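Long-range contact in beta-glucanase (Clostridium thermocellum, PDB 3WVJ), which hydrolyses beta-1,4 linkages in mixed-linkage beta-1,3-1,4-glucans such as lichenan, as an endo-acting glycoside hydrolase of family 16: residues S43-Y55 / Y198-Y210. Residues are numbered along the deposited sequence; the frame is centred on the assembly and turned at random.
Sequences SNGKMILTLDREY and YDGRTPLQAEYEY
Tyr-208 lies alongside Met-47, its direct partner across two antiparallel strands, and its ring reaches on to Leu-49. Met-47 CG is anti to the backbone N (chi1 -179°) and the chain then bends at both later torsions, which brings CE to 3.6 Å from Tyr-208 CD2; the sulfur stands obliquely to the ring, a Met-aromatic contact. Further along, Leu-49 CD1 comes within 3.8 Å of Tyr-208 CE2, and Tyr-208 OH is hydrogen-bonded to the carbonyl of Ser-92, which holds the far end of the ring. Farther down the face that carries these three, Leu-51 sends CD2 against the phenol end of Tyr-198, 3.8 Å from its OH, and looser against Leu-204 CD1. Strands 46-53 and 204-214 are neighbours in the beta-jellyroll of family 16, and this face turns inward: Met-183 and Leu-185 of strand 179-187 and Ile-89 of strand 89-97 pack against it. Six backbone hydrogen bonds join Met-47/Tyr-208, Leu-49/Ala-206 and Leu-51/Leu-204. On the reverse face Gln-205 NE2 donates to Thr-50 OG1 at 3.3 Å, the hydroxyl oxygen sitting 21° out of the Gln-205 amide plane, while Ile-48 CG2 packs on the same amide. Lys-46 runs extended beside Glu-209, whose OE2 makes a long, weak ion pair with Arg-80. Just ahead of strand 204-214, Thr-202 points toward the end of strand 46-53, its CB 3.5 Å from Asp-52 OD1, CG2 against Arg-53 N.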
loop_
_atom_site.group_PDB
_atom_site.type_symbol
_atom_site.label_atom_id
_atom_site.label_comp_id
_atom_site.label_asym_id
_atom_site.label_seq_id
_atom_site.Cartn_x
_atom_site.Cartn_y
_atom_site.Cartn_z
ATOM N N SER A 43 16.332 -7.696 1.181
ATOM C CA SER A 43 17.656 -7.630 0.588
ATOM C C SER A 43 17.951 -6.205 0.098
ATOM O O SER A 43 17.022 -5.427 -0.216
ATOM C CB SER A 43 17.733 -8.591 -0.573
ATOM O OG SER A 43 16.511 -8.488 -1.275
ATOM N N ASN A 44 19.248 -5.885 0.036
ATOM C CA ASN A 44 19.805 -4.624 -0.515
ATOM C C ASN A 44 19.309 -3.354 0.092
ATOM O O ASN A 44 19.150 -2.304 -0.598
ATOM C CB ASN A 44 19.705 -4.471 -2.021
ATOM C CG ASN A 44 19.792 -5.770 -2.751
ATOM O OD1 ASN A 44 18.815 -6.525 -2.797
ATOM N ND2 ASN A 44 20.913 -6.017 -3.373
ATOM N N GLY A 45 19.073 -3.445 1.384
ATOM C CA GLY A 45 18.426 -2.353 2.082
ATOM C C GLY A 45 16.917 -2.297 1.940
ATOM O O GLY A 45 16.270 -1.383 2.541
ATOM N N LYS A 46 16.348 -3.250 1.184
ATOM C CA LYS A 46 14.877 -3.207 0.871
ATOM C C LYS A 46 13.998 -4.337 1.412
ATOM O O LYS A 46 14.493 -5.394 1.777
ATOM C CB LYS A 46 14.688 -2.951 -0.624
ATOM C CG LYS A 46 15.537 -1.732 -0.970
ATOM C CD LYS A 46 16.015 -1.712 -2.360
ATOM C CE LYS A 46 17.212 -0.751 -2.377
ATOM N NZ LYS A 46 17.981 -1.003 -3.603
ATOM N N MET A 47 12.706 -4.043 1.586
ATOM C CA MET A 47 11.743 -5.058 1.829
ATOM C C MET A 47 11.194 -5.420 0.454
ATOM O O MET A 47 10.909 -4.524 -0.397
ATOM C CB MET A 47 10.685 -4.523 2.776
ATOM C CG MET A 47 9.616 -5.536 3.123
ATOM S SD MET A 47 8.270 -5.556 1.904
ATOM C CE MET A 47 7.264 -4.176 2.435
ATOM N N ILE A 48 11.093 -6.717 0.173
ATOM C CA ILE A 48 10.665 -7.181 -1.156
ATOM C C ILE A 48 9.335 -7.944 -0.983
ATOM O O ILE A 48 9.202 -8.757 -0.076
ATOM C CB ILE A 48 11.775 -8.014 -1.786
ATOM C CG1 ILE A 48 12.987 -7.118 -1.860
ATOM C CG2 ILE A 48 11.411 -8.451 -3.184
ATOM C CD1 ILE A 48 13.854 -7.431 -3.020
ATOM N N LEU A 49 8.315 -7.585 -1.773
ATOM C CA LEU A 49 7.129 -8.386 -1.870
ATOM C C LEU A 49 7.202 -9.126 -3.180
ATOM O O LEU A 49 7.460 -8.517 -4.224
ATOM C CB LEU A 49 5.839 -7.502 -1.893
ATOM C CG LEU A 49 5.593 -6.645 -0.657
ATOM C CD1 LEU A 49 4.227 -5.933 -0.877
ATOM C CD2 LEU A 49 5.515 -7.504 0.589
ATOM N N THR A 50 7.020 -10.445 -3.137
ATOM C CA THR A 50 7.164 -11.263 -4.352
ATOM C C THR A 50 5.882 -12.018 -4.613
ATOM O O THR A 50 5.435 -12.793 -3.770
ATOM C CB THR A 50 8.350 -12.248 -4.276
ATOM O OG1 THR A 50 9.545 -11.510 -3.991
ATOM C CG2 THR A 50 8.538 -12.970 -5.604
ATOM N N LEU A 51 5.289 -11.727 -5.763
ATOM C CA LEU A 51 4.121 -12.417 -6.274
ATOM C C LEU A 51 4.670 -13.546 -7.112
ATOM O O LEU A 51 5.531 -13.361 -7.999
ATOM C CB LEU A 51 3.337 -11.502 -7.147
ATOM C CG LEU A 51 2.279 -12.108 -8.080
ATOM C CD1 LEU A 51 1.286 -12.906 -7.275
ATOM C CD2 LEU A 51 1.545 -11.002 -8.825
ATOM N N ASP A 52 4.203 -14.732 -6.796
ATOM C CA ASP A 52 4.711 -15.948 -7.389
ATOM C C ASP A 52 3.584 -16.967 -7.418
ATOM O O ASP A 52 2.535 -16.816 -6.742
ATOM C CB ASP A 52 5.951 -16.442 -6.631
ATOM C CG ASP A 52 6.805 -17.399 -7.461
ATOM O OD1 ASP A 52 6.618 -17.604 -8.686
ATOM O OD2 ASP A 52 7.684 -18.004 -6.869
ATOM N N ARG A 53 3.749 -17.959 -8.265
ATOM C CA ARG A 53 2.809 -19.017 -8.370
ATOM C C ARG A 53 2.764 -19.733 -7.043
ATOM O O ARG A 53 3.769 -19.766 -6.309
ATOM C CB ARG A 53 3.252 -19.976 -9.475
ATOM C CG ARG A 53 2.168 -20.958 -9.933
ATOM C CD ARG A 53 2.275 -21.232 -11.416
ATOM N NE ARG A 53 1.968 -19.989 -12.122
ATOM C CZ ARG A 53 2.507 -19.615 -13.286
ATOM N NH1 ARG A 53 3.390 -20.394 -13.914
ATOM N NH2 ARG A 53 2.154 -18.451 -13.822
ATOM N N GLU A 54 1.604 -20.318 -6.751
ATOM C CA GLU A 54 1.348 -21.015 -5.506
ATOM C C GLU A 54 0.947 -22.386 -5.881
ATOM O O GLU A 54 0.185 -22.524 -6.792
ATOM C CB GLU A 54 0.182 -20.343 -4.735
ATOM C CG GLU A 54 -0.554 -21.251 -3.753
ATOM C CD GLU A 54 0.118 -21.314 -2.369
ATOM O OE1 GLU A 54 1.366 -21.452 -2.259
ATOM O OE2 GLU A 54 -0.621 -21.208 -1.356
ATOM N N TYR A 55 1.424 -23.393 -5.155
ATOM C CA TYR A 55 1.216 -24.796 -5.524
ATOM C C TYR A 55 0.348 -25.588 -4.549
ATOM O O TYR A 55 0.665 -25.676 -3.371
ATOM C CB TYR A 55 2.579 -25.472 -5.760
ATOM C CG TYR A 55 3.150 -24.960 -7.052
ATOM C CD1 TYR A 55 2.393 -25.074 -8.240
ATOM C CD2 TYR A 55 4.377 -24.281 -7.099
ATOM C CE1 TYR A 55 2.840 -24.562 -9.449
ATOM C CE2 TYR A 55 4.862 -23.791 -8.320
ATOM C CZ TYR A 55 4.087 -23.934 -9.495
ATOM O OH TYR A 55 4.506 -23.452 -10.733
ATOM N N TYR A 198 -4.730 -10.020 -15.471
ATOM C CA TYR A 198 -3.422 -10.490 -15.046
ATOM C C TYR A 198 -2.986 -11.587 -15.970
ATOM O O TYR A 198 -3.755 -12.513 -16.203
ATOM C CB TYR A 198 -3.472 -10.993 -13.613
ATOM C CG TYR A 198 -2.172 -11.592 -13.161
ATOM C CD1 TYR A 198 -0.935 -10.969 -13.457
ATOM C CD2 TYR A 198 -2.172 -12.764 -12.432
ATOM C CE1 TYR A 198 0.264 -11.547 -13.036
ATOM C CE2 TYR A 198 -0.983 -13.327 -11.985
ATOM C CZ TYR A 198 0.212 -12.713 -12.269
ATOM O OH TYR A 198 1.349 -13.291 -11.798
ATOM N N ASP A 199 -1.794 -11.345 -16.565
ATOM C CA ASP A 199 -0.869 -12.225 -17.334
ATOM C C ASP A 199 -0.608 -13.668 -16.863
ATOM O O ASP A 199 -0.458 -14.570 -17.656
ATOM C CB ASP A 199 0.535 -11.543 -17.200
ATOM C CG ASP A 199 1.239 -11.502 -18.463
ATOM O OD1 ASP A 199 0.946 -12.396 -19.254
ATOM O OD2 ASP A 199 2.111 -10.641 -18.705
ATOM N N GLY A 200 -0.438 -13.846 -15.557
ATOM C CA GLY A 200 -0.040 -15.138 -14.962
ATOM C C GLY A 200 1.476 -15.217 -14.862
ATOM O O GLY A 200 2.031 -16.224 -14.437
ATOM N N ARG A 201 2.132 -14.127 -15.227
ATOM C CA ARG A 201 3.563 -14.041 -15.240
ATOM C C ARG A 201 4.170 -13.843 -13.848
ATOM O O ARG A 201 3.761 -12.952 -13.079
ATOM C CB ARG A 201 3.941 -12.952 -16.232
ATOM C CG ARG A 201 4.783 -11.795 -15.746
ATOM C CD ARG A 201 6.240 -12.101 -15.959
ATOM N NE ARG A 201 6.341 -12.905 -17.173
ATOM C CZ ARG A 201 7.398 -13.612 -17.615
ATOM N NH1 ARG A 201 8.570 -13.639 -16.977
ATOM N NH2 ARG A 201 7.268 -14.300 -18.749
ATOM N N THR A 202 5.160 -14.675 -13.540
ATOM C CA THR A 202 5.829 -14.666 -12.222
ATOM C C THR A 202 7.346 -14.944 -12.418
ATOM O O THR A 202 7.769 -15.297 -13.513
ATOM C CB THR A 202 5.230 -15.738 -11.311
ATOM O OG1 THR A 202 5.234 -16.958 -12.019
ATOM C CG2 THR A 202 3.728 -15.419 -11.003
ATOM N N PRO A 203 8.183 -14.680 -11.390
ATOM C CA PRO A 203 7.888 -13.890 -10.186
ATOM C C PRO A 203 7.776 -12.449 -10.630
ATOM O O PRO A 203 8.265 -12.113 -11.705
ATOM C CB PRO A 203 9.175 -14.076 -9.324
ATOM C CG PRO A 203 10.197 -14.585 -10.277
ATOM C CD PRO A 203 9.465 -15.405 -11.275
ATOM N N LEU A 204 7.153 -11.619 -9.814
ATOM C CA LEU A 204 7.113 -10.163 -9.929
ATOM C C LEU A 204 7.391 -9.636 -8.514
ATOM O O LEU A 204 7.014 -10.282 -7.561
ATOM C CB LEU A 204 5.690 -9.711 -10.296
ATOM C CG LEU A 204 5.302 -9.972 -11.751
ATOM C CD1 LEU A 204 3.825 -9.685 -12.050
ATOM C CD2 LEU A 204 6.181 -9.165 -12.696
ATOM N N GLN A 205 7.987 -8.460 -8.369
ATOM C CA GLN A 205 8.267 -7.906 -7.041
ATOM C C GLN A 205 8.128 -6.402 -7.020
ATOM O O GLN A 205 8.371 -5.720 -8.010
ATOM C CB GLN A 205 9.682 -8.228 -6.536
ATOM C CG GLN A 205 10.338 -9.464 -7.104
ATOM C CD GLN A 205 11.809 -9.611 -6.701
ATOM O OE1 GLN A 205 12.660 -8.848 -7.150
ATOM N NE2 GLN A 205 12.101 -10.596 -5.807
ATOM N N ALA A 206 7.760 -5.904 -5.859
ATOM C CA ALA A 206 7.754 -4.496 -5.550
ATOM C C ALA A 206 8.758 -4.400 -4.390
ATOM O O ALA A 206 8.840 -5.289 -3.538
ATOM C CB ALA A 206 6.346 -4.064 -5.068
ATOM N N GLU A 207 9.453 -3.276 -4.326
ATOM C CA GLU A 207 10.523 -3.078 -3.338
ATOM C C GLU A 207 10.316 -1.771 -2.597
ATOM O O GLU A 207 9.840 -0.772 -3.151
ATOM C CB GLU A 207 11.847 -3.114 -4.053
ATOM C CG GLU A 207 11.972 -4.207 -5.103
ATOM C CD GLU A 207 13.402 -4.297 -5.609
ATOM O OE1 GLU A 207 14.210 -3.449 -5.206
ATOM O OE2 GLU A 207 13.742 -5.208 -6.376
ATOM N N TYR A 208 10.605 -1.789 -1.309
ATOM C CA TYR A 208 10.326 -0.640 -0.443
ATOM C C TYR A 208 11.596 -0.355 0.326
ATOM O O TYR A 208 12.164 -1.272 0.851
ATOM C CB TYR A 208 9.184 -1.001 0.528
ATOM C CG TYR A 208 7.860 -1.390 -0.177
ATOM C CD1 TYR A 208 6.809 -0.479 -0.243
ATOM C CD2 TYR A 208 7.684 -2.636 -0.806
ATOM C CE1 TYR A 208 5.622 -0.795 -0.880
ATOM C CE2 TYR A 208 6.512 -2.946 -1.496
ATOM C CZ TYR A 208 5.463 -2.014 -1.492
ATOM O OH TYR A 208 4.251 -2.213 -2.113
ATOM N N GLU A 209 12.011 0.897 0.456
ATOM C CA GLU A 209 13.188 1.201 1.303
ATOM C C GLU A 209 12.805 1.643 2.695
ATOM O O GLU A 209 13.532 1.386 3.637
ATOM C CB GLU A 209 14.063 2.289 0.695
ATOM C CG GLU A 209 14.496 2.047 -0.735
ATOM C CD GLU A 209 15.523 3.060 -1.152
ATOM O OE1 GLU A 209 15.833 3.939 -0.301
ATOM O OE2 GLU A 209 16.055 2.949 -2.279
ATOM N N TYR A 210 11.697 2.366 2.803
ATOM C CA TYR A 210 11.262 2.848 4.122
ATOM C C TYR A 210 9.770 3.211 4.150
ATOM O O TYR A 210 9.100 3.249 3.113
ATOM C CB TYR A 210 12.093 4.030 4.629
ATOM C CG TYR A 210 11.994 5.387 3.913
ATOM C CD1 TYR A 210 10.802 6.134 3.912
ATOM C CD2 TYR A 210 13.111 5.941 3.295
ATOM C CE1 TYR A 210 10.721 7.358 3.256
ATOM C CE2 TYR A 210 13.045 7.166 2.671
ATOM C CZ TYR A 210 11.859 7.863 2.674
ATOM O OH TYR A 210 11.814 9.073 2.065
#